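Local coordinates for protein oxygen-independent coproporphyrinogen III oxidase (Escherichia coli, PDB 1OLT) that catalyses the anaerobic oxidative decarboxylation of two propionate groups of coproporphyrinogen III to vinyl groups, giving protoporphyrinogen IX, as a radical S-adenosylmethionine enzyme with a [4Fe-4S] cluster, at residues L55-P60 against L322-S327; D87-E92 against K344-Q349; T114-N119 against I142-D147. All coordinates share one frame; numbering follows the deposited sequence. Where two conformers were deposited one is given.

Overall arrangement
Contacts 1 and 3 both touch the S-adenosylmethionine of chain D in a radical SAM barrel, and contact 2 backs contact 1 from outside. Contacts 1 and 3 lie on the same sheet with centres about 13 Å apart, and Ile-59 touches the turn of contact 3. Contact 1 reaches the ligand at the adenine and ribose, contact 3 at the ribose O3'; contact 3 also meets the S-adenosylmethionine of chain C. The centre of contact 2 is about 11 Å from that of contact 1, which it joins through Glu-92 and Tyr-346. The Glu-92 side chain is still about 10 Å from bound S-adenosylmethionine. Contacts 2 and 3 do not touch; their nearest atoms are about 7 Å apart and their centres about 20 Å.

Contact 1. Residues L55-P60 against L322-S327; sequences LYVHIP and LGMGVS. With SAM (S-adenosylmethionine), chain D.
Parallel pairing of Leu-55, Tyr-56 and Val-57 with Leu-322, Gly-323 and Met-324 places strand 320-324 beside strand 53-62, the first strand of the open barrel of the radical SAM core. The two strand segments run 19° apart. Three backbone bonds set the register: Tyr-56 N to Leu-322 O at 2.9 Å, Met-324 N to Tyr-56 O at 2.8 Å and His-58 N to Met-324 O at 3.0 Å. On the far side of strand 53-62, strand 105-112 is bonded in turn, through Leu-55, Val-57 and Ile-59.

Side chains alternate between two faces. Leu-55 and Val-57 share one with Leu-322 and Met-324; there Leu-55 CD2 lies 4.0 Å from Leu-322 CB, and Val-57 packs on Leu-89 of helix 80-96. Tyr-56 projects from the other face, into the S-adenosylmethionine pocket. Its CG, anti to the backbone N (chi1 175°), is swung out from the strand toward the adenine of chain D, which covers one face of the ring; adenine C5 stands 3.5 Å above the ring plane, over its centre. Tyr-56 OH lies 2.6 Å from His-58 ND1, a hydrogen bond made in the plane of the tyrosine ring. Because His-58 NE2 is bonded to Asn-72 O, the imidazole is held at both nitrogens, which would restrict its rotation. An alanine at Tyr-56 would probably leave the adenine without the ring against which it lies and ND1 of His-58 without its hydroxyl mate.

Beyond the strand, Gly-325 turns the chain with a positive phi; a CB there would collide with His-58 O. The loop then folds over the imidazole, with Ser-327 OG 3.5 Å above its centre, while Val-326 CG1 rests 3.7 Å from Pro-60 CG.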
loop_
_atom_site.group_PDB
_atom_site.type_symbol
_atom_site.label_atom_id
_atom_site.label_comp_id
_atom_site.label_asym_id
_atom_site.label_seq_id
_atom_site.Cartn_x
_atom_site.Cartn_y
_atom_site.Cartn_z
ATOM N N LEU A 55 2.985 -7.454 10.975
ATOM C CA LEU A 55 4.385 -7.311 10.705
ATOM C C LEU A 55 4.581 -6.933 9.255
ATOM O O LEU A 55 3.970 -7.490 8.401
ATOM C CB LEU A 55 5.125 -8.628 11.005
ATOM C CG LEU A 55 5.020 -9.148 12.409
ATOM C CD1 LEU A 55 5.811 -10.426 12.497
ATOM C CD2 LEU A 55 5.487 -8.181 13.377
ATOM N N TYR A 56 5.459 -5.976 9.004
ATOM C CA TYR A 56 5.901 -5.610 7.653
ATOM C C TYR A 56 7.434 -5.770 7.596
ATOM O O TYR A 56 8.113 -5.296 8.484
ATOM C CB TYR A 56 5.528 -4.154 7.302
ATOM C CG TYR A 56 6.087 -3.784 5.980
ATOM C CD1 TYR A 56 5.481 -4.205 4.813
ATOM C CD2 TYR A 56 7.284 -3.062 5.877
ATOM C CE1 TYR A 56 6.097 -3.920 3.542
ATOM C CE2 TYR A 56 7.855 -2.744 4.621
ATOM C CZ TYR A 56 7.262 -3.182 3.482
ATOM O OH TYR A 56 7.834 -2.953 2.258
ATOM N N VAL A 57 7.956 -6.453 6.567
ATOM C CA VAL A 57 9.384 -6.516 6.324
ATOM C C VAL A 57 9.703 -5.945 4.911
ATOM O O VAL A 57 9.076 -6.351 3.902
ATOM C CB VAL A 57 9.936 -7.955 6.417
ATOM C CG1 VAL A 57 11.451 -7.913 6.213
ATOM C CG2 VAL A 57 9.567 -8.626 7.740
ATOM N N HIS A 58 10.601 -4.966 4.857
ATOM C CA HIS A 58 11.025 -4.354 3.623
ATOM C C HIS A 58 12.232 -5.160 3.098
ATOM O O HIS A 58 13.181 -5.386 3.824
ATOM C CB HIS A 58 11.471 -2.932 3.797
ATOM C CG HIS A 58 11.400 -2.158 2.522
ATOM N ND1 HIS A 58 10.198 -1.796 1.957
ATOM C CD2 HIS A 58 12.373 -1.680 1.700
ATOM C CE1 HIS A 58 10.441 -1.098 0.852
ATOM N NE2 HIS A 58 11.751 -1.015 0.679
ATOM N N ILE A 59 12.144 -5.616 1.879
ATOM C CA ILE A 59 13.229 -6.294 1.200
ATOM C C ILE A 59 13.592 -5.398 0.008
ATOM O O ILE A 59 12.810 -5.296 -0.953
ATOM C CB ILE A 59 12.818 -7.707 0.702
ATOM C CG1 ILE A 59 12.314 -8.665 1.778
ATOM C CG2 ILE A 59 14.026 -8.374 0.002
ATOM C CD1 ILE A 59 13.271 -8.921 2.869
ATOM N N PRO A 60 14.702 -4.667 0.069
ATOM C CA PRO A 60 14.874 -3.612 -0.916
ATOM C C PRO A 60 15.419 -4.008 -2.282
ATOM O O PRO A 60 15.271 -3.221 -3.213
ATOM C CB PRO A 60 15.853 -2.654 -0.224
ATOM C CG PRO A 60 16.752 -3.588 0.641
ATOM C CD PRO A 60 15.777 -4.628 1.100
ATOM N N LEU A 322 4.315 -3.417 13.193
ATOM C CA LEU A 322 5.742 -3.303 13.341
ATOM C C LEU A 322 6.419 -3.499 12.001
ATOM O O LEU A 322 6.286 -4.549 11.346
ATOM C CB LEU A 322 6.290 -4.347 14.329
ATOM C CG LEU A 322 7.788 -4.338 14.489
ATOM C CD1 LEU A 322 8.330 -3.051 15.149
ATOM C CD2 LEU A 322 8.270 -5.605 15.279
ATOM N N GLY A 323 7.216 -2.521 11.633
ATOM C CA GLY A 323 7.884 -2.518 10.369
ATOM C C GLY A 323 9.369 -2.757 10.610
ATOM O O GLY A 323 10.004 -2.081 11.452
ATOM N N MET A 324 9.926 -3.726 9.893
ATOM C CA MET A 324 11.360 -4.112 10.041
ATOM C C MET A 324 12.047 -3.945 8.698
ATOM O O MET A 324 11.408 -4.077 7.647
ATOM C CB MET A 324 11.465 -5.566 10.473
ATOM C CG MET A 324 11.086 -5.868 11.931
ATOM S SD MET A 324 10.463 -7.593 12.110
ATOM C CE MET A 324 8.751 -7.339 11.676
ATOM N N GLY A 325 13.340 -3.642 8.712
ATOM C CA GLY A 325 14.132 -3.464 7.515
ATOM C C GLY A 325 14.260 -1.981 7.093
ATOM O O GLY A 325 13.649 -1.057 7.678
ATOM N N VAL A 326 15.113 -1.743 6.130
ATOM C CA VAL A 326 15.405 -0.403 5.684
ATOM C C VAL A 326 14.104 0.290 5.182
ATOM O O VAL A 326 13.352 -0.299 4.441
ATOM C CB VAL A 326 16.534 -0.426 4.548
ATOM C CG1 VAL A 326 16.047 -1.051 3.253
ATOM C CG2 VAL A 326 16.992 0.948 4.271
ATOM N N SER A 327 13.872 1.530 5.630
ATOM C CA SER A 327 12.723 2.376 5.338
ATOM C C SER A 327 11.411 1.966 5.992
ATOM O O SER A 327 10.452 2.707 5.873
ATOM C CB SER A 327 12.482 2.555 3.845
ATOM O OG SER A 327 11.755 1.463 3.256
HETATM N N SAM D . 4.110 3.319 -2.937
HETATM C CA SAM D . 3.687 3.017 -4.318
HETATM C C SAM D . 3.312 4.297 -5.094
HETATM O O SAM D . 3.863 4.644 -6.157
HETATM O OXT SAM D . 2.434 5.097 -4.707
HETATM C CB SAM D . 2.522 1.991 -4.309
HETATM C CG SAM D . 2.883 0.558 -3.804
HETATM S SD SAM D . 2.228 0.143 -2.152
HETATM C CE SAM D . 0.719 -0.801 -2.571
HETATM C "C5'" SAM D . 3.219 -1.198 -1.390
HETATM C "C4'" SAM D . 4.656 -0.768 -1.145
HETATM O "O4'" SAM D . 4.610 0.240 -0.147
HETATM C "C3'" SAM D . 5.562 -1.862 -0.570
HETATM O "O3'" SAM D . 5.980 -2.774 -1.570
HETATM C "C2'" SAM D . 6.617 -1.003 0.069
HETATM O "O2'" SAM D . 7.454 -0.459 -0.915
HETATM C "C1'" SAM D . 5.777 0.127 0.690
HETATM N N9 SAM D . 5.341 -0.177 2.042
HETATM C C8 SAM D . 4.263 -0.896 2.419
HETATM N N7 SAM D . 4.238 -0.958 3.809
HETATM C C5 SAM D . 5.267 -0.297 4.271
HETATM C C6 SAM D . 5.716 -0.057 5.540
HETATM N N6 SAM D . 5.085 -0.464 6.628
HETATM N N1 SAM D . 6.853 0.659 5.660
HETATM C C2 SAM D . 7.521 1.116 4.589
HETATM N N3 SAM D . 7.108 0.867 3.338
HETATM C C4 SAM D . 5.987 0.177 3.187
#

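Contact 2. Residues D87-E92 against K344-Q349; sequences DALEQE and KQYYQQ
Ala-88, Leu-89 and Glu-92 of helix 80-96 meet Tyr-346 and Tyr-347 of helix 343-353, in a helix-to-helix contact on the outside of the radical SAM barrel. The short axes remain 10.3 Å apart at closest approach and are inclined by 48°. The small Ala-88 lets the helices come this near, its CA 6.5 Å from Tyr-347 CA, while Tyr-346 spans the wider part.

In the first shell, Tyr-346 OH donates a hydrogen bond to Glu-92 OE1 over 2.6 Å. The acceptor oxygen lies in the plane of the tyrosine ring, at its edge, and the hydroxyl meets it on the anti side, 27° out of the carboxylate plane. Ring and carboxylate planes are turned 61° against each other, and the two side chains cross at about a right angle. The methyl of Ala-88 touches both rings: CB is 3.8 Å from Tyr-346 CE2, in an oblique approach that is neither to face nor to edge, and 3.7 Å from Tyr-347 CE1, at the ring edge. Leu-89 CD2 adds an apolar neighbour 3.5 Å from Tyr-346 OH.

What positions this set lies one step outward. Glu-92 has CG anti to its backbone N and an extended chain beyond, which carries the buried carboxylate towards the turn after strand 320-324. There OE1 takes a second bond, from Gly-325 N at 2.8 Å, and OE2 is bonded by Asn-339 ND2, which is also bonded to Gly-325 O and so links the carboxylate and the turn. Three donors thus hold the group, an arrangement that would probably favour its charged form. Tyr-347 further packs on Gln-84 and Tyr-85 of the first helix. The Tyr-346 ring lies against the glycine turn, with CE1 3.5 Å from Gly-325 C.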
loop_
_atom_site.group_PDB
_atom_site.type_symbol
_atom_site.label_atom_id
_atom_site.label_comp_id
_atom_site.label_asym_id
_atom_site.label_seq_id
_atom_site.Cartn_x
_atom_site.Cartn_y
_atom_site.Cartn_z
ATOM N N ASP A 87 21.325 -10.928 7.680
ATOM C CA ASP A 87 22.129 -10.868 8.916
ATOM C C ASP A 87 21.646 -9.689 9.771
ATOM O O ASP A 87 21.567 -9.804 10.985
ATOM C CB ASP A 87 23.627 -10.736 8.676
ATOM C CG ASP A 87 24.240 -11.968 8.077
ATOM O OD1 ASP A 87 23.687 -13.082 8.199
ATOM O OD2 ASP A 87 25.352 -11.912 7.451
ATOM N N ALA A 88 21.399 -8.551 9.135
ATOM C CA ALA A 88 20.945 -7.338 9.842
ATOM C C ALA A 88 19.513 -7.469 10.366
ATOM O O ALA A 88 19.235 -7.075 11.468
ATOM C CB ALA A 88 21.062 -6.142 8.962
ATOM N N LEU A 89 18.635 -8.042 9.572
ATOM C CA LEU A 89 17.250 -8.325 9.970
ATOM C C LEU A 89 17.208 -9.269 11.163
ATOM O O LEU A 89 16.457 -9.013 12.124
ATOM C CB LEU A 89 16.428 -8.926 8.851
ATOM C CG LEU A 89 15.932 -7.985 7.764
ATOM C CD1 LEU A 89 15.291 -8.856 6.710
ATOM C CD2 LEU A 89 14.897 -7.020 8.392
ATOM N N GLU A 90 18.052 -10.287 11.156
ATOM C CA GLU A 90 18.185 -11.149 12.341
ATOM C C GLU A 90 18.450 -10.335 13.634
ATOM O O GLU A 90 17.851 -10.571 14.672
ATOM C CB GLU A 90 19.298 -12.185 12.163
ATOM C CG GLU A 90 19.520 -13.060 13.411
ATOM C CD GLU A 90 20.529 -14.229 13.201
ATOM O OE1 GLU A 90 21.315 -14.220 12.231
ATOM O OE2 GLU A 90 20.600 -15.152 14.079
ATOM N N GLN A 91 19.393 -9.427 13.568
ATOM C CA GLN A 91 19.747 -8.616 14.726
ATOM C C GLN A 91 18.561 -7.659 15.088
ATOM O O GLN A 91 18.176 -7.543 16.257
ATOM C CB GLN A 91 21.019 -7.841 14.489
ATOM C CG GLN A 91 22.329 -8.690 14.414
ATOM C CD GLN A 91 22.473 -9.647 15.538
ATOM O OE1 GLN A 91 22.175 -9.292 16.660
ATOM N NE2 GLN A 91 22.801 -10.915 15.232
ATOM N N GLU A 92 17.926 -7.082 14.094
ATOM C CA GLU A 92 16.765 -6.225 14.372
ATOM C C GLU A 92 15.642 -7.034 15.070
ATOM O O GLU A 92 15.068 -6.573 16.089
ATOM C CB GLU A 92 16.241 -5.495 13.100
ATOM C CG GLU A 92 15.197 -4.465 13.414
ATOM C CD GLU A 92 14.589 -3.732 12.155
ATOM O OE1 GLU A 92 14.955 -4.060 10.992
ATOM O OE2 GLU A 92 13.720 -2.854 12.376
ATOM N N LYS A 344 23.175 1.955 4.324
ATOM C CA LYS A 344 24.386 2.022 5.089
ATOM C C LYS A 344 24.061 2.526 6.501
ATOM O O LYS A 344 24.629 2.030 7.484
ATOM C CB LYS A 344 25.399 2.961 4.447
ATOM C CG LYS A 344 26.658 3.143 5.267
ATOM C CD LYS A 344 27.585 4.149 4.490
ATOM C CE LYS A 344 28.885 4.460 5.253
ATOM N NZ LYS A 344 30.062 3.745 4.569
ATOM N N GLN A 345 23.077 3.378 6.691
ATOM C CA GLN A 345 22.843 3.861 8.135
ATOM C C GLN A 345 21.857 2.838 8.820
ATOM O O GLN A 345 21.898 2.692 10.049
ATOM C CB GLN A 345 22.264 5.359 8.278
ATOM C CG GLN A 345 23.169 6.480 7.541
ATOM C CD GLN A 345 24.435 6.652 8.254
ATOM O OE1 GLN A 345 25.513 6.559 7.655
ATOM N NE2 GLN A 345 24.344 6.871 9.559
ATOM N N TYR A 346 20.979 2.170 8.045
ATOM C CA TYR A 346 20.259 1.085 8.638
ATOM C C TYR A 346 21.260 0.060 9.245
ATOM O O TYR A 346 21.162 -0.288 10.391
ATOM C CB TYR A 346 19.345 0.450 7.553
ATOM C CG TYR A 346 18.708 -0.851 8.009
ATOM C CD1 TYR A 346 17.568 -0.853 8.807
ATOM C CD2 TYR A 346 19.235 -2.069 7.661
ATOM C CE1 TYR A 346 17.015 -2.047 9.267
ATOM C CE2 TYR A 346 18.689 -3.263 8.139
ATOM C CZ TYR A 346 17.581 -3.246 8.928
ATOM O OH TYR A 346 17.031 -4.426 9.388
ATOM N N TYR A 347 22.247 -0.373 8.472
ATOM C CA TYR A 347 23.218 -1.344 8.938
ATOM C C TYR A 347 23.993 -0.852 10.120
ATOM O O TYR A 347 24.125 -1.555 11.123
ATOM C CB TYR A 347 24.217 -1.699 7.836
ATOM C CG TYR A 347 23.725 -2.607 6.751
ATOM C CD1 TYR A 347 22.749 -3.548 6.986
ATOM C CD2 TYR A 347 24.303 -2.587 5.511
ATOM C CE1 TYR A 347 22.331 -4.410 5.999
ATOM C CE2 TYR A 347 23.861 -3.470 4.457
ATOM C CZ TYR A 347 22.908 -4.370 4.723
ATOM O OH TYR A 347 22.473 -5.253 3.805
ATOM N N GLN A 348 24.494 0.358 10.026
ATOM C CA GLN A 348 25.291 0.932 11.086
ATOM C C GLN A 348 24.507 1.061 12.392
ATOM O O GLN A 348 25.023 0.717 13.470
ATOM C CB GLN A 348 25.905 2.284 10.658
ATOM C CG GLN A 348 26.924 2.831 11.643
ATOM C CD GLN A 348 27.540 4.184 11.172
ATOM O OE1 GLN A 348 27.918 4.327 9.999
ATOM N NE2 GLN A 348 27.626 5.147 12.072
ATOM N N GLN A 349 23.265 1.521 12.324
ATOM C CA GLN A 349 22.514 1.653 13.578
ATOM C C GLN A 349 22.083 0.289 14.139
ATOM O O GLN A 349 22.117 0.070 15.347
ATOM C CB GLN A 349 21.321 2.601 13.396
ATOM C CG GLN A 349 20.780 3.108 14.733
ATOM C CD GLN A 349 19.540 4.021 14.569
ATOM O OE1 GLN A 349 19.558 4.885 13.737
ATOM N NE2 GLN A 349 18.504 3.830 15.401
#

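Contact 3. Residues T114-N119 against I142-D147; sequences TPTYLN and ISIEVD. With SAM (S-adenosylmethionine), chain C; SAM (S-adenosylmethionine), chain D.
Pro-115 and Thr-116 press on Ile-144 and Glu-145 of strand 140-146 in the radical SAM barrel; they belong to the 3-10 turn that follows Gly-111, Gly-112 and Gly-113 at the end of the neighbouring parallel strand 105-112, a position consistent with the GGE motif of this superfamily. The tight part is mainly apolar, with the proline ring also resting on the Glu-145 carbonyl. Pro-115 CB is only 3.5 Å from Ile-144 CG1, closer than ordinary carbon contact, and Pro-115 CD lies 3.4 Å from Glu-145 O. Thr-116 CG2 packs more easily, 4.0 Å from Ile-144 CD1. Trp-110 of strand 105-112 touches both Pro-115 and Ile-144.

The other end is looser and polar. Thr-116 OG1 sits between its backbone N and carbonyl carbon (chi1 52°), and Asp-147 N gives it only a weak bond of 3.5 Å. Water fills in: one molecule links Thr-116 OG1 with Asp-147 O, while a second lies 2.8 Å from Thr-114 OG1 and donates to Asp-147 OD2 at 2.9 Å. The other carboxylate oxygen, OD1, forms a salt bridge with Arg-149 NE.

Both S-adenosylmethionine molecules border this contact. Thr-114, which also touches the iron-sulfur cluster, brings OG1 to 3.1 Å from the amino N of the chain C molecule. The Glu-145 carboxylate lies beside both ligands, OE1 near CG of the chain C molecule and OE2 at the ribose of chain D. His-109 NE2, from the second shell, is bonded to OE2 and would help hold the carboxylate; the ribose O3' donates to the same OE2 over 2.6 Å.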
loop_
_atom_site.group_PDB
_atom_site.type_symbol
_atom_site.label_atom_id
_atom_site.label_comp_id
_atom_site.label_asym_id
_atom_site.label_seq_id
_atom_site.Cartn_x
_atom_site.Cartn_y
_atom_site.Cartn_z
ATOM N N THR A 114 11.946 -6.085 -4.233
ATOM C CA THR A 114 11.486 -7.336 -4.715
ATOM C C THR A 114 11.717 -8.430 -3.685
ATOM O O THR A 114 12.833 -8.985 -3.586
ATOM C CB THR A 114 12.207 -7.700 -6.004
ATOM O OG1 THR A 114 12.013 -6.747 -7.039
ATOM C CG2 THR A 114 11.594 -8.984 -6.574
ATOM N N PRO A 115 10.711 -8.759 -2.876
ATOM C CA PRO A 115 10.867 -9.851 -1.902
ATOM C C PRO A 115 11.372 -11.160 -2.466
ATOM O O PRO A 115 12.148 -11.807 -1.752
ATOM C CB PRO A 115 9.461 -10.001 -1.300
ATOM C CG PRO A 115 8.903 -8.580 -1.393
ATOM C CD PRO A 115 9.443 -8.046 -2.682
ATOM N N THR A 116 10.959 -11.507 -3.681
ATOM C CA THR A 116 11.417 -12.704 -4.351
ATOM C C THR A 116 12.813 -12.637 -4.977
ATOM O O THR A 116 13.234 -13.589 -5.659
ATOM C CB THR A 116 10.368 -13.228 -5.352
ATOM O OG1 THR A 116 9.920 -12.219 -6.283
ATOM C CG2 THR A 116 9.189 -13.663 -4.605
ATOM N N TYR A 117 13.512 -11.536 -4.725
ATOM C CA TYR A 117 14.951 -11.500 -4.896
ATOM C C TYR A 117 15.627 -12.555 -3.992
ATOM O O TYR A 117 16.687 -13.119 -4.343
ATOM C CB TYR A 117 15.473 -10.131 -4.527
ATOM C CG TYR A 117 16.939 -9.886 -4.876
ATOM C CD1 TYR A 117 17.995 -10.313 -4.019
ATOM C CD2 TYR A 117 17.281 -9.183 -6.037
ATOM C CE1 TYR A 117 19.350 -10.057 -4.365
ATOM C CE2 TYR A 117 18.611 -8.941 -6.385
ATOM C CZ TYR A 117 19.648 -9.378 -5.543
ATOM O OH TYR A 117 20.940 -9.106 -5.904
ATOM N N LEU A 118 15.028 -12.746 -2.794
ATOM C CA LEU A 118 15.467 -13.798 -1.894
ATOM C C LEU A 118 15.276 -15.179 -2.528
ATOM O O LEU A 118 14.181 -15.542 -2.956
ATOM C CB LEU A 118 14.754 -13.721 -0.579
ATOM C CG LEU A 118 14.780 -12.397 0.195
ATOM C CD1 LEU A 118 14.074 -12.609 1.500
ATOM C CD2 LEU A 118 16.162 -11.932 0.446
ATOM N N ASN A 119 16.332 -15.978 -2.522
ATOM C CA ASN A 119 16.236 -17.332 -2.973
ATOM C C ASN A 119 15.460 -18.242 -1.950
ATOM O O ASN A 119 15.076 -17.792 -0.864
ATOM C CB ASN A 119 17.666 -17.824 -3.403
ATOM C CG ASN A 119 18.632 -18.026 -2.210
ATOM O OD1 ASN A 119 18.194 -18.318 -1.079
ATOM N ND2 ASN A 119 19.924 -17.947 -2.479
ATOM N N ILE A 142 -0.578 -14.012 5.338
ATOM C CA ILE A 142 0.889 -13.969 5.072
ATOM C C ILE A 142 1.110 -13.725 3.556
ATOM O O ILE A 142 0.793 -14.587 2.715
ATOM C CB ILE A 142 1.534 -15.297 5.548
ATOM C CG1 ILE A 142 1.326 -15.465 7.060
ATOM C CG2 ILE A 142 3.021 -15.333 5.257
ATOM C CD1 ILE A 142 1.763 -16.762 7.565
ATOM N N SER A 143 1.549 -12.524 3.220
ATOM C CA SER A 143 1.574 -12.049 1.849
ATOM C C SER A 143 2.953 -11.564 1.416
ATOM O O SER A 143 3.804 -11.195 2.229
ATOM C CB SER A 143 0.577 -10.903 1.617
ATOM O OG SER A 143 0.729 -9.845 2.511
ATOM N N ILE A 144 3.142 -11.565 0.117
ATOM C CA ILE A 144 4.425 -11.196 -0.450
ATOM C C ILE A 144 4.172 -10.631 -1.851
ATOM O O ILE A 144 3.221 -11.034 -2.545
ATOM C CB ILE A 144 5.337 -12.445 -0.532
ATOM C CG1 ILE A 144 6.753 -12.127 -1.035
ATOM C CG2 ILE A 144 4.723 -13.518 -1.428
ATOM C CD1 ILE A 144 7.721 -13.264 -0.935
ATOM N N GLU A 145 5.050 -9.722 -2.254
ATOM C CA GLU A 145 5.093 -9.194 -3.608
ATOM C C GLU A 145 6.126 -9.872 -4.461
ATOM O O GLU A 145 7.210 -10.218 -3.992
ATOM C CB GLU A 145 5.342 -7.697 -3.550
ATOM C CG GLU A 145 4.375 -6.993 -2.583
ATOM C CD GLU A 145 4.410 -5.506 -2.629
ATOM O OE1 GLU A 145 4.358 -4.960 -3.782
ATOM O OE2 GLU A 145 4.468 -4.881 -1.511
ATOM N N VAL A 146 5.803 -10.054 -5.738
ATOM C CA VAL A 146 6.550 -10.953 -6.615
ATOM C C VAL A 146 6.787 -10.246 -7.931
ATOM O O VAL A 146 5.850 -9.780 -8.545
ATOM C CB VAL A 146 5.754 -12.258 -6.908
ATOM C CG1 VAL A 146 6.555 -13.150 -7.853
ATOM C CG2 VAL A 146 5.471 -13.013 -5.629
ATOM N N ASP A 147 8.029 -10.183 -8.364
ATOM C CA ASP A 147 8.374 -9.727 -9.723
ATOM C C ASP A 147 8.377 -10.979 -10.641
ATOM O O ASP A 147 9.102 -11.946 -10.374
ATOM C CB ASP A 147 9.776 -9.126 -9.643
ATOM C CG ASP A 147 10.358 -8.723 -10.990
ATOM O OD1 ASP A 147 9.616 -8.501 -11.971
ATOM O OD2 ASP A 147 11.604 -8.558 -11.106
HETATM N N SAM C . 9.232 -5.475 -7.134
HETATM C CA SAM C . 8.043 -6.176 -7.598
HETATM C C SAM C . 7.639 -5.845 -9.040
HETATM O O SAM C . 8.082 -4.771 -9.577
HETATM O OXT SAM C . 6.968 -6.695 -9.588
HETATM C CB SAM C . 6.901 -5.752 -6.653
HETATM C CG SAM C . 6.083 -4.514 -6.907
HETATM S SD SAM C . 6.906 -2.965 -6.641
HETATM C CE SAM C . 7.560 -3.066 -4.970
HETATM C "C5'" SAM C . 5.473 -1.885 -6.097
HETATM C "C4'" SAM C . 4.575 -1.191 -7.182
HETATM O "O4'" SAM C . 4.688 0.226 -7.207
HETATM C "C3'" SAM C . 4.934 -1.573 -8.599
HETATM O "O3'" SAM C . 4.531 -2.899 -8.961
HETATM C "C2'" SAM C . 4.326 -0.439 -9.435
HETATM O "O2'" SAM C . 3.021 -0.787 -9.896
HETATM C "C1'" SAM C . 4.204 0.695 -8.447
HETATM N N9 SAM C . 4.982 1.866 -8.800
HETATM C C8 SAM C . 6.342 1.967 -8.665
HETATM N N7 SAM C . 6.726 3.181 -9.051
HETATM C C5 SAM C . 5.600 3.872 -9.417
HETATM C C6 SAM C . 5.392 5.178 -9.894
HETATM N N6 SAM C . 6.380 6.055 -10.065
HETATM N N1 SAM C . 4.110 5.560 -10.175
HETATM C C2 SAM C . 3.051 4.663 -9.999
HETATM N N3 SAM C . 3.244 3.408 -9.532
HETATM C C4 SAM C . 4.509 3.026 -9.260
HETATM N N SAM D . 4.110 3.319 -2.937
HETATM C CA SAM D . 3.687 3.017 -4.318
HETATM C C SAM D . 3.312 4.297 -5.094
HETATM O O SAM D . 3.863 4.644 -6.157
HETATM O OXT SAM D . 2.434 5.097 -4.707
HETATM C CB SAM D . 2.522 1.991 -4.309
HETATM C CG SAM D . 2.883 0.558 -3.804
HETATM S SD SAM D . 2.228 0.143 -2.152
HETATM C CE SAM D . 0.719 -0.801 -2.571
HETATM C "C5'" SAM D . 3.219 -1.198 -1.390
HETATM C "C4'" SAM D . 4.656 -0.768 -1.145
HETATM O "O4'" SAM D . 4.610 0.240 -0.147
HETATM C "C3'" SAM D . 5.562 -1.862 -0.570
HETATM O "O3'" SAM D . 5.980 -2.774 -1.570
HETATM C "C2'" SAM D . 6.617 -1.003 0.069
HETATM O "O2'" SAM D . 7.454 -0.459 -0.915
HETATM C "C1'" SAM D . 5.777 0.127 0.690
HETATM N N9 SAM D . 5.341 -0.177 2.042
HETATM C C8 SAM D . 4.263 -0.896 2.419
HETATM N N7 SAM D . 4.238 -0.958 3.809
HETATM C C5 SAM D . 5.267 -0.297 4.271
HETATM C C6 SAM D . 5.716 -0.057 5.540
HETATM N N6 SAM D . 5.085 -0.464 6.628
HETATM N N1 SAM D . 6.853 0.659 5.660
HETATM C C2 SAM D . 7.521 1.116 4.589
HETATM N N3 SAM D . 7.108 0.867 3.338
HETATM C C4 SAM D . 5.987 0.177 3.187
HETATM O O HOH W 1 13.553 -7.611 -9.238
HETATM O O HOH W 2 11.130 -12.271 -8.474
#